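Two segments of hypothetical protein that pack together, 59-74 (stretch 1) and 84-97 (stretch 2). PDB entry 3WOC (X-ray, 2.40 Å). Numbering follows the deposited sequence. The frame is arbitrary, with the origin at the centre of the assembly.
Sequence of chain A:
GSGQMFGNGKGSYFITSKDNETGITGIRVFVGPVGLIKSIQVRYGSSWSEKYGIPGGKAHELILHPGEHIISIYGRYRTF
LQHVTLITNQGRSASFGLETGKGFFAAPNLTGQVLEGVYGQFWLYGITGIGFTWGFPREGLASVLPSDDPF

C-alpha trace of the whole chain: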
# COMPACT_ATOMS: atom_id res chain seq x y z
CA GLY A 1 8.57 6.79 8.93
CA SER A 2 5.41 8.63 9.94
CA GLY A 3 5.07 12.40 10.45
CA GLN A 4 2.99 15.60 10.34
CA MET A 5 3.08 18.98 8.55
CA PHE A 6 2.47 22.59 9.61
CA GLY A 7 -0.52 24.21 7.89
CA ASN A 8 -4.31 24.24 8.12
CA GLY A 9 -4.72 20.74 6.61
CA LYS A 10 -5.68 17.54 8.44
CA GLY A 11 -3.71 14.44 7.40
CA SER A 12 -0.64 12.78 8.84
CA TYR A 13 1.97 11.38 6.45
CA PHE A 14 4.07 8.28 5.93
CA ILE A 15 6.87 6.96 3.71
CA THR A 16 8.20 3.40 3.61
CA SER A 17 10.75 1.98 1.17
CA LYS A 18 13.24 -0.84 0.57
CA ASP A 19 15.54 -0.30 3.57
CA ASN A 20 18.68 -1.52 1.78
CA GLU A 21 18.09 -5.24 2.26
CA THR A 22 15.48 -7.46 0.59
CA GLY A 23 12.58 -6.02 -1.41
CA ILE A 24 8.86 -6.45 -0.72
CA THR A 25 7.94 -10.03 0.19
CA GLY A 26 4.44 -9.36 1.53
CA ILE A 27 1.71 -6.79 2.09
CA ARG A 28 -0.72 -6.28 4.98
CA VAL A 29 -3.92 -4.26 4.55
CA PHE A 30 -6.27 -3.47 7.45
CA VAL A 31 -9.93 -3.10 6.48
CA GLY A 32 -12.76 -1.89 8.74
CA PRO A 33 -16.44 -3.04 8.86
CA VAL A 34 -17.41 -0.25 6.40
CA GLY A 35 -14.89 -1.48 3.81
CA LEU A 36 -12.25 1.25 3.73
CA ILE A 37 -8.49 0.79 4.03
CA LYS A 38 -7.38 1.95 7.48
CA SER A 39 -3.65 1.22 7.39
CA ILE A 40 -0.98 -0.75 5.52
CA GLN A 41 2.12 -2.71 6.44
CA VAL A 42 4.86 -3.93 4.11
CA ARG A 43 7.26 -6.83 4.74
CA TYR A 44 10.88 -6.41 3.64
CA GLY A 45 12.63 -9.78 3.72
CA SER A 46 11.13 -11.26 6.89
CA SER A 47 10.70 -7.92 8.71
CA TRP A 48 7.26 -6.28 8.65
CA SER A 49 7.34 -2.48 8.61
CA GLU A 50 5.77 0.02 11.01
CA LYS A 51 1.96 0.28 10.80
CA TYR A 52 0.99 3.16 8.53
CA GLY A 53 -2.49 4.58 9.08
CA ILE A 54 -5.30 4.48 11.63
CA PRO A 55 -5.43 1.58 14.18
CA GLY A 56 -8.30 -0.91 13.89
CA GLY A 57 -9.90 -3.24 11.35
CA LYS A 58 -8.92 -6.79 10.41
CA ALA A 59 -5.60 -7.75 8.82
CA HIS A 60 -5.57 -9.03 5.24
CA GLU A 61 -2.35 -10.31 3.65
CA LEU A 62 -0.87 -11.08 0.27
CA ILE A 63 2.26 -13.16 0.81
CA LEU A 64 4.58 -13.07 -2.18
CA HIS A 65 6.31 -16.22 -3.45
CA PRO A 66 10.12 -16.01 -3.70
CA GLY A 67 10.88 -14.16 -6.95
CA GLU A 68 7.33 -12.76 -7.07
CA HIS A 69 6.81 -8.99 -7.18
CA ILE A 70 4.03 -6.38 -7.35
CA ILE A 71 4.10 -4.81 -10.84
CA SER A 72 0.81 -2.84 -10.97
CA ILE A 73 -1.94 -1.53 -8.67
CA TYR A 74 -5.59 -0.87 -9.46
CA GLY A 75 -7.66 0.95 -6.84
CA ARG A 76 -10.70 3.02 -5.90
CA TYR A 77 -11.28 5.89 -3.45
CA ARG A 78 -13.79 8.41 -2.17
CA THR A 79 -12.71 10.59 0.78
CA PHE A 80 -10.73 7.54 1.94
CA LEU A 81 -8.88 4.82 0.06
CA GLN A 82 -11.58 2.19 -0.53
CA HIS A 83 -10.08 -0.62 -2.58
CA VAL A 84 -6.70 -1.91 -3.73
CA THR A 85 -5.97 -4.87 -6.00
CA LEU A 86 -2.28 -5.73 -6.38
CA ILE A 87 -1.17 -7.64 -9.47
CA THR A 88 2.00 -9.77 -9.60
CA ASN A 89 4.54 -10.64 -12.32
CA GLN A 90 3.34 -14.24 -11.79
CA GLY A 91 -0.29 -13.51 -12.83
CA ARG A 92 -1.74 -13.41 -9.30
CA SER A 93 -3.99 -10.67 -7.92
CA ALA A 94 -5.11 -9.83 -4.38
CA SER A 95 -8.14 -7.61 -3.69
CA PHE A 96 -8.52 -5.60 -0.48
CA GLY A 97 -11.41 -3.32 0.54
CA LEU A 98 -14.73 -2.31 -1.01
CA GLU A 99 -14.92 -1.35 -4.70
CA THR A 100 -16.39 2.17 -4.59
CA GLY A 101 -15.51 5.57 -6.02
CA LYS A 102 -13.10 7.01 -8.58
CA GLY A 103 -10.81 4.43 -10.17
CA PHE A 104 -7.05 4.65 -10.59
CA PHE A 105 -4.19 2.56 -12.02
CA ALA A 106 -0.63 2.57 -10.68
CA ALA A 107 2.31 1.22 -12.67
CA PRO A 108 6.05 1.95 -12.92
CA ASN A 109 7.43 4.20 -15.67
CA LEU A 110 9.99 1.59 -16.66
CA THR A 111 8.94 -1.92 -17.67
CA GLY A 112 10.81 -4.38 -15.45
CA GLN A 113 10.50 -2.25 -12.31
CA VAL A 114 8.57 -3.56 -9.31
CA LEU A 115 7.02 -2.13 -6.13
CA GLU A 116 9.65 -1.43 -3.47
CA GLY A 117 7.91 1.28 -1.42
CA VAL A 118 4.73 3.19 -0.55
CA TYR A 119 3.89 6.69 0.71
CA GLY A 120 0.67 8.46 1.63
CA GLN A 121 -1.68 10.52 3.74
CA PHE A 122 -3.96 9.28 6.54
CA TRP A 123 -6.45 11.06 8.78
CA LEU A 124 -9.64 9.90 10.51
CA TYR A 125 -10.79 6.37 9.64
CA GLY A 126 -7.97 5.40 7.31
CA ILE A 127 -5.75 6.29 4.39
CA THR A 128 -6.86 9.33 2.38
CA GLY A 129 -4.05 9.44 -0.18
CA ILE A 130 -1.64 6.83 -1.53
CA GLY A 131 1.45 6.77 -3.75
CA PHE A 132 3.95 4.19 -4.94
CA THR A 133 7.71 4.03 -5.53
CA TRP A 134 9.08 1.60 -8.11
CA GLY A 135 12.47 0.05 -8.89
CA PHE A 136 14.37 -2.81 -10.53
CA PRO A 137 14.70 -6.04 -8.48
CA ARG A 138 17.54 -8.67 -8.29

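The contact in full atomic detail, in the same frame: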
# COMPACT_ATOMS: atom_id res chain seq x y z
N ALA A 59 -6.75 -7.59 9.69
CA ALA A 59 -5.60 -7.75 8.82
C ALA A 59 -5.88 -8.68 7.65
O ALA A 59 -6.41 -9.78 7.82
CB ALA A 59 -4.39 -8.25 9.61
N HIS A 60 -5.52 -8.22 6.45
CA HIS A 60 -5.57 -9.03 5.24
C HIS A 60 -4.16 -9.03 4.65
O HIS A 60 -3.49 -8.00 4.64
CB HIS A 60 -6.54 -8.44 4.23
CG HIS A 60 -7.95 -8.31 4.73
ND1 HIS A 60 -8.33 -7.37 5.66
CD2 HIS A 60 -9.07 -9.00 4.41
CE1 HIS A 60 -9.62 -7.48 5.90
NE2 HIS A 60 -10.10 -8.46 5.16
N GLU A 61 -3.71 -10.18 4.16
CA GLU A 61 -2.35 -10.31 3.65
C GLU A 61 -2.27 -10.94 2.26
O GLU A 61 -3.00 -11.88 1.94
CB GLU A 61 -1.48 -11.11 4.61
CG GLU A 61 -1.06 -10.36 5.86
CD GLU A 61 -0.44 -11.26 6.92
OE1 GLU A 61 -0.51 -10.91 8.11
OE2 GLU A 61 0.11 -12.32 6.56
N LEU A 62 -1.38 -10.39 1.44
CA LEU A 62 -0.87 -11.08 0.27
C LEU A 62 0.58 -11.42 0.55
O LEU A 62 1.40 -10.52 0.74
CB LEU A 62 -0.99 -10.22 -1.00
CG LEU A 62 -0.28 -10.72 -2.27
CD1 LEU A 62 -0.90 -12.01 -2.82
CD2 LEU A 62 -0.26 -9.64 -3.35
N ILE A 63 0.89 -12.71 0.60
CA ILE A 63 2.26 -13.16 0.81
C ILE A 63 2.86 -13.56 -0.53
O ILE A 63 2.36 -14.45 -1.21
CB ILE A 63 2.35 -14.30 1.86
CG1 ILE A 63 1.68 -13.89 3.19
CG2 ILE A 63 3.80 -14.73 2.08
CD1 ILE A 63 2.23 -12.61 3.84
N LEU A 64 3.93 -12.87 -0.90
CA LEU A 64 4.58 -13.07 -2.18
C LEU A 64 5.49 -14.30 -2.17
O LEU A 64 6.23 -14.52 -1.21
CB LEU A 64 5.38 -11.82 -2.58
CG LEU A 64 4.75 -10.74 -3.48
CD1 LEU A 64 3.24 -10.83 -3.60
CD2 LEU A 64 5.18 -9.35 -3.03
N HIS A 65 5.40 -15.10 -3.23
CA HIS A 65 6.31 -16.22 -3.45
C HIS A 65 7.72 -15.67 -3.68
O HIS A 65 7.87 -14.52 -4.11
CB HIS A 65 5.88 -17.05 -4.66
CG HIS A 65 4.48 -17.57 -4.59
ND1 HIS A 65 3.97 -18.19 -3.47
CD2 HIS A 65 3.48 -17.58 -5.51
CE1 HIS A 65 2.72 -18.55 -3.70
NE2 HIS A 65 2.40 -18.19 -4.93
N PRO A 66 8.77 -16.47 -3.38
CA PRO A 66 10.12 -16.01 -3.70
C PRO A 66 10.26 -15.76 -5.20
O PRO A 66 9.87 -16.60 -6.01
CB PRO A 66 11.00 -17.19 -3.26
CG PRO A 66 10.18 -17.94 -2.26
CD PRO A 66 8.77 -17.80 -2.73
N GLY A 67 10.77 -14.58 -5.55
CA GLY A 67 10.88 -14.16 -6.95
C GLY A 67 9.63 -13.51 -7.52
O GLY A 67 9.59 -13.13 -8.69
N GLU A 68 8.60 -13.39 -6.68
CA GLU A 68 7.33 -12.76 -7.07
C GLU A 68 7.28 -11.32 -6.58
O GLU A 68 7.65 -11.02 -5.44
CB GLU A 68 6.15 -13.56 -6.51
CG GLU A 68 4.78 -13.04 -6.90
CD GLU A 68 3.64 -13.81 -6.25
OE1 GLU A 68 3.78 -14.24 -5.09
OE2 GLU A 68 2.59 -13.98 -6.91
N HIS A 69 6.82 -10.43 -7.45
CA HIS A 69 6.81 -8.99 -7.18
C HIS A 69 5.47 -8.35 -7.56
O HIS A 69 4.75 -8.87 -8.40
CB HIS A 69 7.91 -8.30 -7.99
CG HIS A 69 9.28 -8.84 -7.75
ND1 HIS A 69 9.96 -8.64 -6.56
CD2 HIS A 69 10.12 -9.55 -8.54
CE1 HIS A 69 11.15 -9.21 -6.63
NE2 HIS A 69 11.27 -9.76 -7.83
N ILE A 70 5.16 -7.21 -6.94
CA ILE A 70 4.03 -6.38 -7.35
C ILE A 70 4.48 -5.53 -8.54
O ILE A 70 5.49 -4.83 -8.46
CB ILE A 70 3.54 -5.41 -6.22
CG1 ILE A 70 3.37 -6.13 -4.86
CG2 ILE A 70 2.28 -4.64 -6.64
CD1 ILE A 70 2.20 -7.09 -4.77
N ILE A 71 3.74 -5.60 -9.65
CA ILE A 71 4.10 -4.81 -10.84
C ILE A 71 3.07 -3.75 -11.25
O ILE A 71 3.39 -2.84 -12.01
CB ILE A 71 4.54 -5.71 -12.05
CG1 ILE A 71 3.50 -6.79 -12.36
CG2 ILE A 71 5.90 -6.33 -11.78
CD1 ILE A 71 2.50 -6.39 -13.42
N SER A 72 1.83 -3.88 -10.76
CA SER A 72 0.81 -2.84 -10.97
C SER A 72 -0.26 -2.83 -9.88
O SER A 72 -0.47 -3.83 -9.19
CB SER A 72 0.18 -2.94 -12.36
OG SER A 72 -0.63 -4.09 -12.50
N ILE A 73 -0.93 -1.70 -9.72
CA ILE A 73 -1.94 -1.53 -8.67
C ILE A 73 -3.17 -0.78 -9.17
O ILE A 73 -3.10 0.39 -9.54
CB ILE A 73 -1.34 -0.84 -7.41
CG1 ILE A 73 -0.22 -1.69 -6.82
CG2 ILE A 73 -2.44 -0.59 -6.35
CD1 ILE A 73 0.72 -0.96 -5.90
N TYR A 74 -4.30 -1.48 -9.18
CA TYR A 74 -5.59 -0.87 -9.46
C TYR A 74 -6.30 -0.58 -8.13
O TYR A 74 -6.24 -1.39 -7.21
CB TYR A 74 -6.44 -1.77 -10.36
CG TYR A 74 -7.94 -1.54 -10.31
CD1 TYR A 74 -8.78 -2.47 -9.71
CD2 TYR A 74 -8.52 -0.39 -10.86
CE1 TYR A 74 -10.15 -2.28 -9.65
CE2 TYR A 74 -9.90 -0.19 -10.81
CZ TYR A 74 -10.71 -1.14 -10.20
OH TYR A 74 -12.07 -0.97 -10.13
N VAL A 84 -7.96 -1.68 -3.03
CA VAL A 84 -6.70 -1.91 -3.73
C VAL A 84 -6.64 -3.36 -4.20
O VAL A 84 -6.91 -4.28 -3.43
CB VAL A 84 -5.48 -1.51 -2.85
CG1 VAL A 84 -4.36 -2.53 -2.93
CG2 VAL A 84 -4.98 -0.13 -3.24
N THR A 85 -6.35 -3.56 -5.49
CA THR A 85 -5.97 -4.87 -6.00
C THR A 85 -4.56 -4.84 -6.59
O THR A 85 -4.28 -4.10 -7.53
CB THR A 85 -6.98 -5.49 -7.01
OG1 THR A 85 -6.31 -6.44 -7.85
CG2 THR A 85 -7.59 -4.44 -7.88
N LEU A 86 -3.68 -5.64 -6.00
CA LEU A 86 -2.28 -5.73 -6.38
C LEU A 86 -2.10 -6.87 -7.36
O LEU A 86 -2.58 -7.98 -7.12
CB LEU A 86 -1.42 -5.98 -5.15
CG LEU A 86 -1.72 -5.18 -3.88
CD1 LEU A 86 -1.25 -5.95 -2.68
CD2 LEU A 86 -1.06 -3.81 -3.93
N ILE A 87 -1.41 -6.61 -8.47
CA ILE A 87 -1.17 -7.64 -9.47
C ILE A 87 0.32 -7.99 -9.54
O ILE A 87 1.18 -7.11 -9.49
CB ILE A 87 -1.84 -7.30 -10.86
CG1 ILE A 87 -0.82 -7.17 -12.00
CG2 ILE A 87 -2.77 -6.09 -10.77
CD1 ILE A 87 -0.75 -8.39 -12.88
N THR A 88 0.62 -9.29 -9.62
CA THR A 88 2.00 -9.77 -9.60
C THR A 88 2.53 -10.11 -10.99
O THR A 88 1.75 -10.32 -11.92
CB THR A 88 2.20 -11.01 -8.67
OG1 THR A 88 1.52 -12.14 -9.23
CG2 THR A 88 1.68 -10.73 -7.26
N ASN A 89 3.85 -10.18 -11.10
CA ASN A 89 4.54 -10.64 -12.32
C ASN A 89 4.32 -12.13 -12.60
O ASN A 89 4.74 -12.64 -13.65
CB ASN A 89 6.04 -10.31 -12.25
CG ASN A 89 6.78 -11.05 -11.14
OD1 ASN A 89 8.01 -11.17 -11.18
ND2 ASN A 89 6.06 -11.54 -10.14
N GLN A 90 3.68 -12.82 -11.66
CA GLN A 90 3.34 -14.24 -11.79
C GLN A 90 1.84 -14.47 -12.04
O GLN A 90 1.34 -15.59 -11.89
CB GLN A 90 3.79 -15.01 -10.54
CG GLN A 90 5.31 -15.19 -10.45
CD GLN A 90 5.73 -16.15 -9.34
OE1 GLN A 90 6.89 -16.18 -8.95
NE2 GLN A 90 4.78 -16.94 -8.83
N GLY A 91 1.12 -13.41 -12.43
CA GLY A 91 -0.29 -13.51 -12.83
C GLY A 91 -1.31 -13.53 -11.71
O GLY A 91 -2.51 -13.67 -11.96
N ARG A 92 -0.85 -13.41 -10.47
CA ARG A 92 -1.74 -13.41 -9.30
C ARG A 92 -2.24 -12.01 -8.98
O ARG A 92 -1.57 -11.01 -9.27
CB ARG A 92 -1.03 -14.02 -8.08
CG ARG A 92 -0.81 -15.53 -8.19
CD ARG A 92 0.15 -16.06 -7.14
NE ARG A 92 -0.44 -16.19 -5.81
CZ ARG A 92 0.02 -15.60 -4.71
NH1 ARG A 92 1.10 -14.83 -4.76
NH2 ARG A 92 -0.59 -15.79 -3.55
N SER A 93 -3.44 -11.93 -8.40
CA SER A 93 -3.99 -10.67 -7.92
C SER A 93 -4.62 -10.85 -6.54
O SER A 93 -5.13 -11.93 -6.22
CB SER A 93 -4.98 -10.07 -8.92
OG SER A 93 -6.21 -10.77 -8.93
N ALA A 94 -4.56 -9.79 -5.73
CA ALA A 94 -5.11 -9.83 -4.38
C ALA A 94 -5.92 -8.56 -4.10
O ALA A 94 -5.37 -7.46 -4.05
CB ALA A 94 -4.00 -10.01 -3.36
N SER A 95 -7.23 -8.73 -3.91
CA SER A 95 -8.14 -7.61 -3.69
C SER A 95 -8.39 -7.33 -2.22
O SER A 95 -8.66 -8.25 -1.43
CB SER A 95 -9.47 -7.85 -4.41
OG SER A 95 -9.31 -7.74 -5.81
N PHE A 96 -8.29 -6.06 -1.85
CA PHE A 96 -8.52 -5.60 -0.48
C PHE A 96 -9.51 -4.43 -0.52
O PHE A 96 -9.40 -3.56 -1.38
CB PHE A 96 -7.21 -5.14 0.17
CG PHE A 96 -6.09 -6.14 0.09
CD1 PHE A 96 -5.87 -7.03 1.13
CD2 PHE A 96 -5.26 -6.18 -1.02
CE1 PHE A 96 -4.83 -7.97 1.06
CE2 PHE A 96 -4.22 -7.11 -1.10
CZ PHE A 96 -4.00 -8.00 -0.06
N GLY A 97 -10.46 -4.42 0.41
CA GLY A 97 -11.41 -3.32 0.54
C GLY A 97 -12.60 -3.36 -0.40
O GLY A 97 -12.72 -4.25 -1.25

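What joins the two backbones? Strand 70-74 lies antiparallel to strand 84-88, and a ladder of hydrogen bonds links them: Ile71 N to Ile87 O (3.0 Å), Ile87 N to Ser72 O (3.0 Å), Tyr74 N to Thr85 O (3.1 Å) and Thr85 N to Tyr74 O (2.8 Å). A beta bulge between Ile70 and Ser72 shifts the register by one residue. Before it, Asn89 N still reaches His69 O at 3.1 Å.

Which bump fills the hollow between the strands? Leu62 does. Strand 59-63 stands off from strand 93-97, their axes 8.1 Å apart at closest, too far for a ladder, so side chains bridge the gap. Both methyls of Leu62 rest on Ala94, CD1 at 3.7 Å and CD2 at 3.8 Å from its CB, and CD2 also lies 3.9 Å from Leu86 CD1; nearer the backbone, Leu62 CB lies 3.9 Å from Phe96 CZ. The methyl of Ala94 points toward Leu62 and meets it, while the longer Phe96 extends its ring edge to His60, CD1 to CB 3.5 Å.

How does Leu86 serve a second set of neighbours? It shares a sheet face with Ile73, whose CG1 touches Leu86 CD2 at 3.7 Å. Ile70 points its CA-to-CB bond away, yet its end comes nearer, placing CD1 3.8 Å from Leu86 CB. These branched, apolar chains are buried and need no polar partner.

What secures the turn end? Glu68, extended with chi1 and chi2 both t, carries its carboxylate to Thr88 and Arg92. OE2 accepts a hydrogen bond from Arg92 NH1 at 2.8 Å, within a salt bridge, and another from Thr88 OG1 at 3.1 Å; OE1 receives His65 N at 2.6 Å, tying the acid to its own turn. His65 NE2 lies over one face of the guanidinium, 3.5 Å from Arg92 CZ.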